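Local atomic coordinates of fiber (PDB entry 5NBH), a protein that forms the trimeric attachment fibre of murine adenovirus 2, whose distal domain binds N-acetylglucosamine and probably serves in recognition of host cells. Residues Thr127-Trp135 with Ser218-Met226; Phe167-Ser175 with Leu202-Tyr210. One frame throughout, in Å; residues are numbered along the deposited sequence. Where two conformers were deposited one is given.

Interaction 1: residues Thr127-Trp135 with Ser218-Met226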
ATOM      1  N   THR A 127      26.637  12.953  -6.193  1.00 19.33           N
ATOM      2  CA  THR A 127      27.617  13.913  -5.716  1.00 20.92           C
ATOM      3  C   THR A 127      27.407  14.239  -4.255  1.00 19.98           C
ATOM      4  O   THR A 127      26.298  14.617  -3.825  1.00 21.46           O
ATOM      5  CB  THR A 127      27.532  15.220  -6.571  1.00 20.45           C
ATOM      6  OG1 THR A 127      27.676  14.907  -7.957  1.00 20.34           O
ATOM      7  CG2 THR A 127      28.628  16.194  -6.180  1.00 20.79           C
ATOM      8  N   ASN A 128      28.480  14.140  -3.469  1.00 20.26           N
ATOM      9  CA  ASN A 128      28.418  14.599  -2.078  1.00 20.60           C
ATOM     10  C   ASN A 128      28.034  16.064  -2.020  1.00 20.21           C
ATOM     11  O   ASN A 128      28.518  16.866  -2.809  1.00 19.09           O
ATOM     12  CB  ASN A 128      29.738  14.408  -1.366  1.00 23.54           C
ATOM     13  CG  ASN A 128      30.095  12.952  -1.217  1.00 26.29           C
ATOM     14  OD1 ASN A 128      30.530  12.319  -2.172  1.00 32.07           O
ATOM     15  ND2 ASN A 128      29.901  12.411  -0.027  1.00 31.31           N
ATOM     16  N   ALA A 129      27.170  16.411  -1.080  1.00 19.84           N
ATOM     17  CA  ALA A 129      26.664  17.768  -0.996  1.00 19.59           C
ATOM     18  C   ALA A 129      26.295  18.134   0.411  1.00 19.04           C
ATOM     19  O   ALA A 129      25.895  17.283   1.217  1.00 16.20           O
ATOM     20  CB  ALA A 129      25.463  17.936  -1.904  1.00 19.85           C
ATOM     21  N   THR A 130      26.451  19.426   0.704  1.00 18.52           N
ATOM     22  CA  THR A 130      26.022  20.006   1.934  1.00 19.52           C
ATOM     23  C   THR A 130      25.062  21.128   1.542  1.00 20.46           C
ATOM     24  O   THR A 130      25.457  22.124   0.896  1.00 21.57           O
ATOM     25  CB  THR A 130      27.217  20.543   2.748  1.00 21.99           C
ATOM     26  OG1 THR A 130      28.082  19.444   3.061  1.00 23.70           O
ATOM     27  CG2 THR A 130      26.756  21.188   4.023  1.00 22.63           C
ATOM     28  N   GLY A 131      23.804  20.952   1.915  1.00 18.24           N
ATOM     29  CA  GLY A 131      22.758  21.882   1.560  1.00 18.11           C
ATOM     30  C   GLY A 131      21.492  21.123   1.235  1.00 17.17           C
ATOM     31  O   GLY A 131      21.320  20.013   1.690  1.00 16.50           O
ATOM     32  N   THR A 132      20.610  21.751   0.472  1.00 16.35           N
ATOM     33  CA  THR A 132      19.294  21.174   0.177  1.00 16.38           C
ATOM     34  C   THR A 132      19.178  20.998  -1.320  1.00 17.05           C
ATOM     35  O   THR A 132      19.388  21.973  -2.055  1.00 19.44           O
ATOM     36  CB  THR A 132      18.171  22.048   0.717  1.00 16.34           C
ATOM     37  OG1 THR A 132      18.262  22.086   2.156  1.00 17.35           O
ATOM     38  CG2 THR A 132      16.789  21.504   0.303  1.00 16.40           C
ATOM     39  N   GLN A 133      18.860  19.779  -1.779  1.00 14.29           N
ATOM     40  CA  GLN A 133      18.707  19.503  -3.225  1.00 14.21           C
ATOM     41  C   GLN A 133      17.232  19.540  -3.591  1.00 14.62           C
ATOM     42  O   GLN A 133      16.389  19.149  -2.783  1.00 13.12           O
ATOM     43  CB  GLN A 133      19.267  18.125  -3.643  1.00 14.83           C
ATOM     44  CG  GLN A 133      20.724  17.903  -3.274  1.00 15.33           C
ATOM     45  CD  GLN A 133      20.915  17.507  -1.816  1.00 15.89           C
ATOM     46  OE1 GLN A 133      20.178  16.680  -1.292  1.00 14.70           O
ATOM     47  NE2 GLN A 133      21.929  18.071  -1.165  1.00 16.19           N
ATOM     48  N   THR A 134      16.932  19.971  -4.810  1.00 13.59           N
ATOM     49  CA  THR A 134      15.561  20.066  -5.285  1.00 13.89           C
ATOM     50  C   THR A 134      15.414  19.125  -6.449  1.00 13.00           C
ATOM     51  O   THR A 134      16.114  19.264  -7.452  1.00 13.67           O
ATOM     52  CB  THR A 134      15.170  21.521  -5.698  1.00 14.62           C
ATOM     53  OG1 THR A 134      15.221  22.391  -4.565  1.00 17.22           O
ATOM     54  CG2 THR A 134      13.753  21.551  -6.201  1.00 14.75           C
ATOM     55  N   TRP A 135      14.510  18.141  -6.303  1.00 12.36           N
ATOM     56  CA  TRP A 135      14.245  17.146  -7.321  1.00 12.04           C
ATOM     57  C   TRP A 135      12.823  17.420  -7.771  1.00 12.98           C
ATOM     58  O   TRP A 135      11.903  17.355  -6.944  1.00 14.18           O
ATOM     59  CB  TRP A 135      14.369  15.723  -6.766  1.00 12.19           C
ATOM     60  CG  TRP A 135      15.633  15.493  -5.957  1.00 11.73           C
ATOM     61  CD1 TRP A 135      15.708  15.369  -4.606  1.00 11.98           C
ATOM     62  CD2 TRP A 135      16.988  15.440  -6.443  1.00 11.82           C
ATOM     63  NE1 TRP A 135      17.004  15.216  -4.220  1.00 12.27           N
ATOM     64  CE2 TRP A 135      17.816  15.248  -5.329  1.00 11.90           C
ATOM     65  CE3 TRP A 135      17.576  15.525  -7.717  1.00 12.30           C
ATOM     66  CZ2 TRP A 135      19.204  15.133  -5.439  1.00 12.36           C
ATOM     67  CZ3 TRP A 135      18.977  15.429  -7.829  1.00 12.86           C
ATOM     68  CH2 TRP A 135      19.768  15.237  -6.710  1.00 12.02           C
ATOM     69  N   SER A 218      24.287  16.819   4.822  1.00 19.98           N
ATOM     70  CA  SER A 218      25.546  17.386   5.318  1.00 24.19           C
ATOM     71  C   SER A 218      26.675  16.433   4.969  1.00 25.82           C
ATOM     72  O   SER A 218      26.827  15.385   5.604  1.00 31.76           O
ATOM     73  CB  SER A 218      25.506  17.570   6.828  1.00 26.33           C
ATOM     74  OG  SER A 218      24.288  18.147   7.227  1.00 33.08           O
ATOM     75  N   GLY A 219      27.413  16.735   3.913  1.00 25.52           N
ATOM     76  CA  GLY A 219      28.607  15.989   3.597  1.00 27.25           C
ATOM     77  C   GLY A 219      28.424  14.809   2.671  1.00 27.19           C
ATOM     78  O   GLY A 219      29.355  14.460   1.946  1.00 34.58           O
ATOM     79  N   CYS A 220      27.225  14.243   2.635  1.00 21.84           N
ATOM     80  CA  CYS A 220      26.967  12.984   1.964  1.00 20.86           C
ATOM     81  C   CYS A 220      26.223  13.148   0.654  1.00 18.68           C
ATOM     82  O   CYS A 220      25.663  14.197   0.336  1.00 17.48           O
ATOM     83  CB  CYS A 220      26.200  12.030   2.900  1.00 20.52           C
ATOM     84  SG  CYS A 220      24.623  12.635   3.531  1.00 23.89           S
ATOM     85  N   LYS A 221      26.237  12.071  -0.101  1.00 18.65           N
ATOM     86  CA  LYS A 221      25.435  11.941  -1.309  1.00 18.51           C
ATOM     87  C   LYS A 221      23.981  11.766  -0.905  1.00 17.54           C
ATOM     88  O   LYS A 221      23.698  11.053   0.027  1.00 16.97           O
ATOM     89  CB  LYS A 221      25.868  10.721  -2.101  1.00 21.22           C
ATOM     90  CG  LYS A 221      27.308  10.767  -2.588  1.00 22.74           C
ATOM     91  CD  LYS A 221      27.586   9.601  -3.507  1.00 25.09           C
ATOM     92  CE  LYS A 221      28.982   9.648  -4.093  1.00 28.14           C
ATOM     93  NZ  LYS A 221      29.985   9.097  -3.165  1.00 32.49           N
ATOM     94  N   PRO A 222      23.054  12.380  -1.646  1.00 17.20           N
ATOM     95  CA  PRO A 222      21.632  12.164  -1.366  1.00 16.32           C
ATOM     96  C   PRO A 222      21.196  10.809  -1.929  1.00 15.37           C
ATOM     97  O   PRO A 222      20.940  10.669  -3.109  1.00 15.01           O
ATOM     98  CB  PRO A 222      20.945  13.376  -2.014  1.00 16.61           C
ATOM     99  CG  PRO A 222      21.895  13.817  -3.085  1.00 18.21           C
ATOM    100  CD  PRO A 222      23.286  13.431  -2.653  1.00 18.02           C
ATOM    101  N   ILE A 223      21.218   9.805  -1.067  1.00 14.31           N
ATOM    102  CA  ILE A 223      20.892   8.445  -1.429  1.00 14.53           C
ATOM    103  C   ILE A 223      19.924   7.957  -0.362  1.00 14.64           C
ATOM    104  O   ILE A 223      20.331   7.717   0.757  1.00 14.38           O
ATOM    105  CB  ILE A 223      22.136   7.538  -1.448  1.00 14.52           C
ATOM    106  CG1 ILE A 223      23.128   8.051  -2.477  1.00 14.60           C
ATOM    107  CG2 ILE A 223      21.730   6.098  -1.749  1.00 15.27           C
ATOM    108  CD1 ILE A 223      24.395   7.216  -2.596  1.00 14.66           C
ATOM    109  N   PHE A 224      18.646   7.874  -0.717  1.00 14.04           N
ATOM    110  CA  PHE A 224      17.570   7.610   0.227  1.00 14.63           C
ATOM    111  C   PHE A 224      16.320   7.076  -0.459  1.00 14.90           C
ATOM    112  O   PHE A 224      16.210   7.234  -1.662  1.00 13.89           O
ATOM    113  CB  PHE A 224      17.203   8.889   0.980  1.00 14.98           C
ATOM    114  CG  PHE A 224      16.708   9.996   0.106  1.00 15.09           C
ATOM    115  CD1 PHE A 224      17.597  10.895  -0.483  1.00 15.85           C
ATOM    116  CD2 PHE A 224      15.359  10.174  -0.113  1.00 15.29           C
ATOM    117  CE1 PHE A 224      17.135  11.944  -1.273  1.00 15.02           C
ATOM    118  CE2 PHE A 224      14.899  11.213  -0.905  1.00 14.86           C
ATOM    119  CZ  PHE A 224      15.785  12.089  -1.497  1.00 15.26           C
ATOM    120  N   GLN A 225      15.407   6.467   0.318  1.00 14.90           N
ATOM    121  CA  GLN A 225      14.057   6.074  -0.128  1.00 16.15           C
ATOM    122  C   GLN A 225      13.063   6.839   0.749  1.00 14.96           C
ATOM    123  O   GLN A 225      13.303   7.069   1.942  1.00 15.11           O
ATOM    124  CB  GLN A 225      13.774   4.530  -0.015  1.00 18.55           C
ATOM    125  CG  GLN A 225      12.374   4.078  -0.526  1.00 21.19           C
ATOM    126  CD  GLN A 225      12.060   2.552  -0.496  1.00 24.79           C
ATOM    127  OE1 GLN A 225      11.277   2.094   0.341  1.00 26.41           O
ATOM    128  NE2 GLN A 225      12.553   1.815  -1.479  1.00 25.83           N
ATOM    129  N   MET A 226      11.979   7.297   0.151  1.00 14.98           N
ATOM    130  CA  MET A 226      10.868   7.828   0.936  0.50 15.48           C
ATOM    131  C   MET A 226       9.542   7.685   0.238  1.00 14.21           C
ATOM    132  O   MET A 226       9.473   7.521  -0.953  1.00 12.40           O
ATOM    133  CB  MET A 226      11.077   9.265   1.407  0.50 18.57           C
ATOM    134  CG  MET A 226      11.230  10.368   0.387  0.50 19.42           C
ATOM    135  SD  MET A 226      10.443  11.812   1.149  0.50 24.65           S
ATOM    136  CE  MET A 226       8.799  11.114   1.044  0.50 20.24           C
TER
HETATM  137  O   HOH W   1      30.746   9.561   0.156  1.00 40.39           O
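P222 packs between T127, Q133 and W135 on the buried side of this contact. Its CG lies 3.8 Å from W135 CZ2, at the edge of the indole and near its plane. The two side chains cross at about a right angle. P222 CD rests on the carbonyl oxygen of T127. F224 follows behind the proline, with CZ 4.3 Å from W135 NE1. That indole nitrogen is hydrogen-bonded to S215 of the neighbouring strand. CB of Q133 lies over one face of the indole, toward the rim.

The other side is polar and more open. A129 N bonds to C220 O at 3.0 Å. The amide of N128 lies beside its own backbone N (chi1 -65°), and N128 ND2 bonds to G219 O at 2.9 Å, nearly straight (159°). It arrives in the carbonyl plane on a lone pair. The same ND2 also donates to a water. K221 NZ forms a salt bridge with E188; its bonds to N128 OD1 and the water are long and weak. G219 N has two weak acceptors, A129 O and T130 OG1. At the backbone angles of G219 (phi 91°) a CB would be jammed against the carbonyl O of S218, which calls for glycine.

T130, T132 and Q133 belong to the N-acetylglucosamine site, and A129 lies near E102 of that site. The contact ties the segment leading into strand 131-140 to the one before strand 223-231. Its chemistry is consistent with one edge of the sugar site being held by backbone and amide bonds at the surface, over an apolar proline-tryptophan base.

Interaction 2: residues Phe167-Ser175 with Leu202-Tyr210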
ATOM      1  N   PHE A 167      -4.881   8.826 -13.174  1.00 12.76           N
ATOM      2  CA  PHE A 167      -5.186   8.417 -11.823  1.00 12.31           C
ATOM      3  C   PHE A 167      -4.170   8.939 -10.762  1.00 12.04           C
ATOM      4  O   PHE A 167      -4.428   8.797  -9.582  1.00 11.68           O
ATOM      5  CB  PHE A 167      -5.323   6.871 -11.745  1.00 11.84           C
ATOM      6  CG  PHE A 167      -4.099   6.111 -12.167  1.00 11.76           C
ATOM      7  CD1 PHE A 167      -3.015   5.960 -11.311  1.00 11.38           C
ATOM      8  CD2 PHE A 167      -4.013   5.544 -13.418  1.00 11.98           C
ATOM      9  CE1 PHE A 167      -1.906   5.242 -11.695  1.00 11.83           C
ATOM     10  CE2 PHE A 167      -2.886   4.848 -13.826  1.00 12.16           C
ATOM     11  CZ  PHE A 167      -1.839   4.679 -12.954  1.00 12.55           C
ATOM     12  N   ILE A 168      -3.052   9.544 -11.198  1.00 12.09           N
ATOM     13  CA  ILE A 168      -2.083  10.160 -10.261  1.00 12.52           C
ATOM     14  C   ILE A 168      -2.391  11.624  -9.924  1.00 13.06           C
ATOM     15  O   ILE A 168      -1.798  12.146  -9.017  1.00 12.06           O
ATOM     16  CB  ILE A 168      -0.632  10.103 -10.770  1.00 13.33           C
ATOM     17  CG1 ILE A 168      -0.445  11.026 -12.014  1.00 14.41           C
ATOM     18  CG2 ILE A 168      -0.190   8.660 -10.929  1.00 14.41           C
ATOM     19  CD1 ILE A 168       0.961  11.353 -12.382  1.00 14.65           C
ATOM     20  N   LEU A 169      -3.341  12.260 -10.633  1.00 13.14           N
ATOM     21  CA  LEU A 169      -3.533  13.707 -10.538  1.00 13.48           C
ATOM     22  C   LEU A 169      -4.330  14.101  -9.330  1.00 13.14           C
ATOM     23  O   LEU A 169      -5.454  13.617  -9.150  1.00 12.40           O
ATOM     24  CB  LEU A 169      -4.220  14.240 -11.798  1.00 14.22           C
ATOM     25  CG  LEU A 169      -3.394  14.116 -13.080  1.00 14.30           C
ATOM     26  CD1 LEU A 169      -4.279  14.368 -14.275  1.00 15.35           C
ATOM     27  CD2 LEU A 169      -2.196  15.063 -13.130  1.00 13.76           C
ATOM     28  N   PRO A 170      -3.767  14.962  -8.452  1.00 13.13           N
ATOM     29  CA  PRO A 170      -4.506  15.493  -7.335  1.00 14.02           C
ATOM     30  C   PRO A 170      -5.288  16.772  -7.693  1.00 15.61           C
ATOM     31  O   PRO A 170      -5.248  17.194  -8.830  1.00 16.17           O
ATOM     32  CB  PRO A 170      -3.387  15.827  -6.354  1.00 14.32           C
ATOM     33  CG  PRO A 170      -2.312  16.339  -7.234  1.00 13.87           C
ATOM     34  CD  PRO A 170      -2.420  15.574  -8.524  1.00 14.15           C
ATOM     35  N   THR A 171      -6.006  17.335  -6.726  1.00 17.08           N
ATOM     36  CA  THR A 171      -6.818  18.528  -6.985  1.00 19.09           C
ATOM     37  C   THR A 171      -5.897  19.661  -7.471  1.00 18.80           C
ATOM     38  O   THR A 171      -4.808  19.883  -6.902  1.00 17.25           O
ATOM     39  CB  THR A 171      -7.665  18.979  -5.763  1.00 20.22           C
ATOM     40  OG1 THR A 171      -8.352  20.197  -6.096  1.00 23.68           O
ATOM     41  CG2 THR A 171      -6.813  19.248  -4.539  1.00 20.89           C
ATOM     42  N   SER A 172      -6.331  20.345  -8.533  1.00 21.23           N
ATOM     43  CA  SER A 172      -5.631  21.530  -9.054  1.00 22.20           C
ATOM     44  C   SER A 172      -6.148  22.840  -8.470  1.00 24.57           C
ATOM     45  O   SER A 172      -5.774  23.913  -8.975  1.00 25.17           O
ATOM     46  CB  SER A 172      -5.762  21.590 -10.576  1.00 23.64           C
ATOM     47  OG  SER A 172      -7.140  21.748 -10.928  1.00 22.91           O
ATOM     48  N   ASP A 173      -6.988  22.766  -7.438  1.00 25.28           N
ATOM     49  CA  ASP A 173      -7.426  23.952  -6.692  1.00 28.70           C
ATOM     50  C   ASP A 173      -6.194  24.701  -6.166  1.00 28.65           C
ATOM     51  O   ASP A 173      -5.442  24.174  -5.365  1.00 25.41           O
ATOM     52  CB  ASP A 173      -8.329  23.524  -5.531  1.00 30.55           C
ATOM     53  CG  ASP A 173      -8.871  24.697  -4.730  1.00 31.62           C
ATOM     54  OD1 ASP A 173      -8.302  25.824  -4.790  1.00 32.17           O
ATOM     55  OD2 ASP A 173      -9.865  24.464  -4.014  1.00 32.49           O
ATOM     56  N   LYS A 174      -5.997  25.927  -6.640  1.00 29.73           N
ATOM     57  CA  LYS A 174      -4.762  26.670  -6.373  1.00 32.46           C
ATOM     58  C   LYS A 174      -4.676  27.208  -4.944  1.00 32.36           C
ATOM     59  O   LYS A 174      -3.602  27.679  -4.536  1.00 34.84           O
ATOM     60  CB  LYS A 174      -4.574  27.803  -7.409  1.00 35.41           C
ATOM     61  CG  LYS A 174      -4.475  27.334  -8.863  1.00 37.13           C
ATOM     62  CD  LYS A 174      -3.239  26.481  -9.160  1.00 39.21           C
ATOM     63  CE  LYS A 174      -3.162  26.093 -10.639  1.00 40.48           C
ATOM     64  NZ  LYS A 174      -4.318  25.223 -11.054  1.00 40.98           N
ATOM     65  N   SER A 175      -5.781  27.120  -4.186  1.00 29.86           N
ATOM     66  CA  SER A 175      -5.762  27.335  -2.736  1.00 29.66           C
ATOM     67  C   SER A 175      -5.332  26.085  -1.928  1.00 29.23           C
ATOM     68  O   SER A 175      -5.270  26.153  -0.696  1.00 26.08           O
ATOM     69  CB  SER A 175      -7.140  27.777  -2.229  1.00 30.55           C
ATOM     70  OG  SER A 175      -8.017  26.669  -2.128  1.00 32.35           O
ATOM     71  N   LEU A 202       3.110  19.048  -3.633  1.00 10.57           N
ATOM     72  CA  LEU A 202       2.330  18.845  -4.851  1.00 10.81           C
ATOM     73  C   LEU A 202       1.746  20.178  -5.283  1.00 10.75           C
ATOM     74  O   LEU A 202       1.060  20.831  -4.499  1.00 11.09           O
ATOM     75  CB  LEU A 202       1.162  17.898  -4.590  1.00 11.78           C
ATOM     76  CG  LEU A 202       1.505  16.395  -4.624  1.00 13.28           C
ATOM     77  CD1 LEU A 202       2.750  15.975  -3.883  1.00 14.06           C
ATOM     78  CD2 LEU A 202       0.263  15.631  -4.155  1.00 13.99           C
ATOM     79  N   THR A 203       1.999  20.564  -6.516  1.00 11.10           N
ATOM     80  CA  THR A 203       1.431  21.839  -7.047  1.00 11.85           C
ATOM     81  C   THR A 203       1.057  21.694  -8.506  1.00 11.74           C
ATOM     82  O   THR A 203       1.493  20.760  -9.158  1.00 11.70           O
ATOM     83  CB  THR A 203       2.459  22.979  -6.949  1.00 12.03           C
ATOM     84  OG1 THR A 203       3.659  22.640  -7.642  1.00 13.15           O
ATOM     85  CG2 THR A 203       2.786  23.263  -5.510  1.00 12.88           C
ATOM     86  N   TYR A 204       0.287  22.650  -9.022  1.00 11.75           N
ATOM     87  CA  TYR A 204       0.165  22.812 -10.454  1.00 12.30           C
ATOM     88  C   TYR A 204       0.684  24.215 -10.836  1.00 12.92           C
ATOM     89  O   TYR A 204       0.397  25.207 -10.146  1.00 13.69           O
ATOM     90  CB  TYR A 204      -1.256  22.718 -10.930  1.00 12.56           C
ATOM     91  CG  TYR A 204      -1.909  21.346 -10.926  1.00 13.37           C
ATOM     92  CD1 TYR A 204      -2.364  20.778  -9.736  1.00 14.11           C
ATOM     93  CD2 TYR A 204      -2.085  20.636 -12.115  1.00 13.95           C
ATOM     94  CE1 TYR A 204      -2.957  19.518  -9.727  1.00 14.92           C
ATOM     95  CE2 TYR A 204      -2.728  19.393 -12.121  1.00 15.19           C
ATOM     96  CZ  TYR A 204      -3.165  18.858 -10.932  1.00 15.26           C
ATOM     97  OH  TYR A 204      -3.813  17.640 -10.937  1.00 16.85           O
ATOM     98  N   ARG A 205       1.402  24.252 -11.931  1.00 13.69           N
ATOM     99  CA  ARG A 205       1.706  25.527 -12.604  1.00 15.48           C
ATOM    100  C   ARG A 205       1.907  25.323 -14.079  1.00 15.10           C
ATOM    101  O   ARG A 205       2.319  24.257 -14.514  1.00 14.01           O
ATOM    102  CB  ARG A 205       2.915  26.190 -11.970  1.00 15.67           C
ATOM    103  CG  ARG A 205       4.273  25.530 -12.189  1.00 16.29           C
ATOM    104  CD  ARG A 205       5.357  26.480 -11.672  1.00 16.38           C
ATOM    105  NE  ARG A 205       6.698  25.989 -11.953  1.00 16.99           N
ATOM    106  CZ  ARG A 205       7.371  25.095 -11.210  1.00 19.14           C
ATOM    107  NH1 ARG A 205       6.847  24.581 -10.103  1.00 19.22           N
ATOM    108  NH2 ARG A 205       8.597  24.719 -11.572  1.00 19.38           N
ATOM    109  N   LEU A 206       1.585  26.356 -14.868  1.00 15.77           N
ATOM    110  CA  LEU A 206       1.811  26.303 -16.304  1.00 16.79           C
ATOM    111  C   LEU A 206       1.017  25.147 -16.974  1.00 16.08           C
ATOM    112  O   LEU A 206       1.428  24.642 -17.998  1.00 18.34           O
ATOM    113  CB  LEU A 206       3.303  26.216 -16.585  1.00 18.21           C
ATOM    114  CG  LEU A 206       4.184  27.260 -15.840  1.00 20.50           C
ATOM    115  CD1 LEU A 206       5.626  27.158 -16.303  1.00 22.54           C
ATOM    116  CD2 LEU A 206       3.671  28.693 -15.983  1.00 21.43           C
ATOM    117  N   GLY A 207      -0.104  24.769 -16.363  1.00 16.23           N
ATOM    118  CA  GLY A 207      -0.989  23.701 -16.834  1.00 17.16           C
ATOM    119  C   GLY A 207      -0.572  22.286 -16.422  1.00 18.09           C
ATOM    120  O   GLY A 207      -1.234  21.319 -16.817  1.00 17.02           O
ATOM    121  N   ASN A 208       0.532  22.158 -15.678  1.00 16.15           N
ATOM    122  CA  ASN A 208       1.140  20.842 -15.391  1.00 15.24           C
ATOM    123  C   ASN A 208       1.237  20.581 -13.874  1.00 14.09           C
ATOM    124  O   ASN A 208       1.156  21.490 -13.063  1.00 13.45           O
ATOM    125  CB  ASN A 208       2.487  20.703 -16.050  1.00 15.73           C
ATOM    126  CG  ASN A 208       2.391  20.496 -17.548  1.00 17.39           C
ATOM    127  OD1 ASN A 208       1.364  20.009 -18.072  1.00 18.09           O
ATOM    128  ND2 ASN A 208       3.423  20.897 -18.241  1.00 17.59           N
ATOM    129  N   PHE A 209       1.334  19.296 -13.524  1.00 12.78           N
ATOM    130  CA  PHE A 209       1.376  18.815 -12.128  1.00 12.27           C
ATOM    131  C   PHE A 209       2.827  18.570 -11.766  1.00 10.81           C
ATOM    132  O   PHE A 209       3.522  17.933 -12.512  1.00 11.50           O
ATOM    133  CB  PHE A 209       0.564  17.496 -12.046  1.00 12.40           C
ATOM    134  CG  PHE A 209       0.772  16.706 -10.779  1.00 12.76           C
ATOM    135  CD1 PHE A 209       0.704  17.313  -9.546  1.00 13.55           C
ATOM    136  CD2 PHE A 209       0.946  15.321 -10.828  1.00 14.07           C
ATOM    137  CE1 PHE A 209       0.864  16.594  -8.386  1.00 13.49           C
ATOM    138  CE2 PHE A 209       1.090  14.577  -9.669  1.00 12.90           C
ATOM    139  CZ  PHE A 209       1.052  15.208  -8.452  1.00 12.95           C
ATOM    140  N   TYR A 210       3.268  19.141 -10.644  1.00 11.00           N
ATOM    141  CA  TYR A 210       4.600  19.018 -10.120  1.00 11.31           C
ATOM    142  C   TYR A 210       4.610  18.329  -8.756  1.00 10.41           C
ATOM    143  O   TYR A 210       3.843  18.671  -7.855  1.00 10.43           O
ATOM    144  CB  TYR A 210       5.243  20.388  -9.936  1.00 12.40           C
ATOM    145  CG  TYR A 210       5.538  21.142 -11.213  1.00 14.18           C
ATOM    146  CD1 TYR A 210       4.495  21.669 -11.996  1.00 15.43           C
ATOM    147  CD2 TYR A 210       6.834  21.370 -11.606  1.00 16.95           C
ATOM    148  CE1 TYR A 210       4.756  22.346 -13.168  1.00 16.95           C
ATOM    149  CE2 TYR A 210       7.120  22.085 -12.782  1.00 18.49           C
ATOM    150  CZ  TYR A 210       6.072  22.571 -13.556  1.00 18.08           C
ATOM    151  OH  TYR A 210       6.348  23.295 -14.699  1.00 20.63           O
TER
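Y204 turns its ring beside its backbone N (chi1 -72°), which carries the hydroxyl across to P170. F209 takes the other course, with CG anti to the backbone N (chi1 166°), and lays its ring against the same proline. Y204 OH donates to P170 O at 2.6 Å. The donor is tilted 20° from the carbonyl plane, and the oxygen sits at the edge of the tyrosine ring. S172 CB stands over the centre of one face of that ring, 3.6 Å from its centroid, in a CH-pi contact. F209 CA lies at the opposite face, toward the rim. The phenol is thus held flat between the loop and its own hairpin.

P170 CD makes a second CH-pi contact, 3.5 Å from the centroid of the F209 ring. P170 CG comes down on CE1 of the same ring and also reaches L202 CD2.

The two aromatic residues stand on paired strands of a beta hairpin. Strands 191-205 and 208-217 are joined by a type I' turn from R205 to N208, and they form the middle of a four-stranded antiparallel sheet. Segment 167-175 is part of the long loop between strands 152-153 and 179-188. It crosses the hairpin near its turn. Y230 of strand 223-231 also packs on P170 and F209, so the second sheet contributes here too.

L169 CD2 slides past F209 CB at 3.8 Å, while L169 CB rests on the tyrosine hydroxyl. I168 CD1 is farther off, 4.2 Å from F209 CE2. Toward solvent, K174 bends back so that NZ bonds to S172 O at 2.9 Å. The bend carries CE across Y204, close to its CB and carbonyl O.

The centres of interactions 1 and 2 are about 26 Å apart. Their nearest atoms are about 8 Å apart, so they do not touch. Along the chain, 127-135 comes first, then both segments of interaction 2, then 218-226. Strand 208-217 links them. It starts in interaction 2, pairs with strand 131-140 of interaction 1, and ends just before S218. Both contacts also involve strand 223-231 of the other sheet: interaction 1 holds its start, and Y230 near its end packs against interaction 2. The two contacts thus join the sheets at separate places in the distal domain, one at the N-acetylglucosamine site, the other away from it.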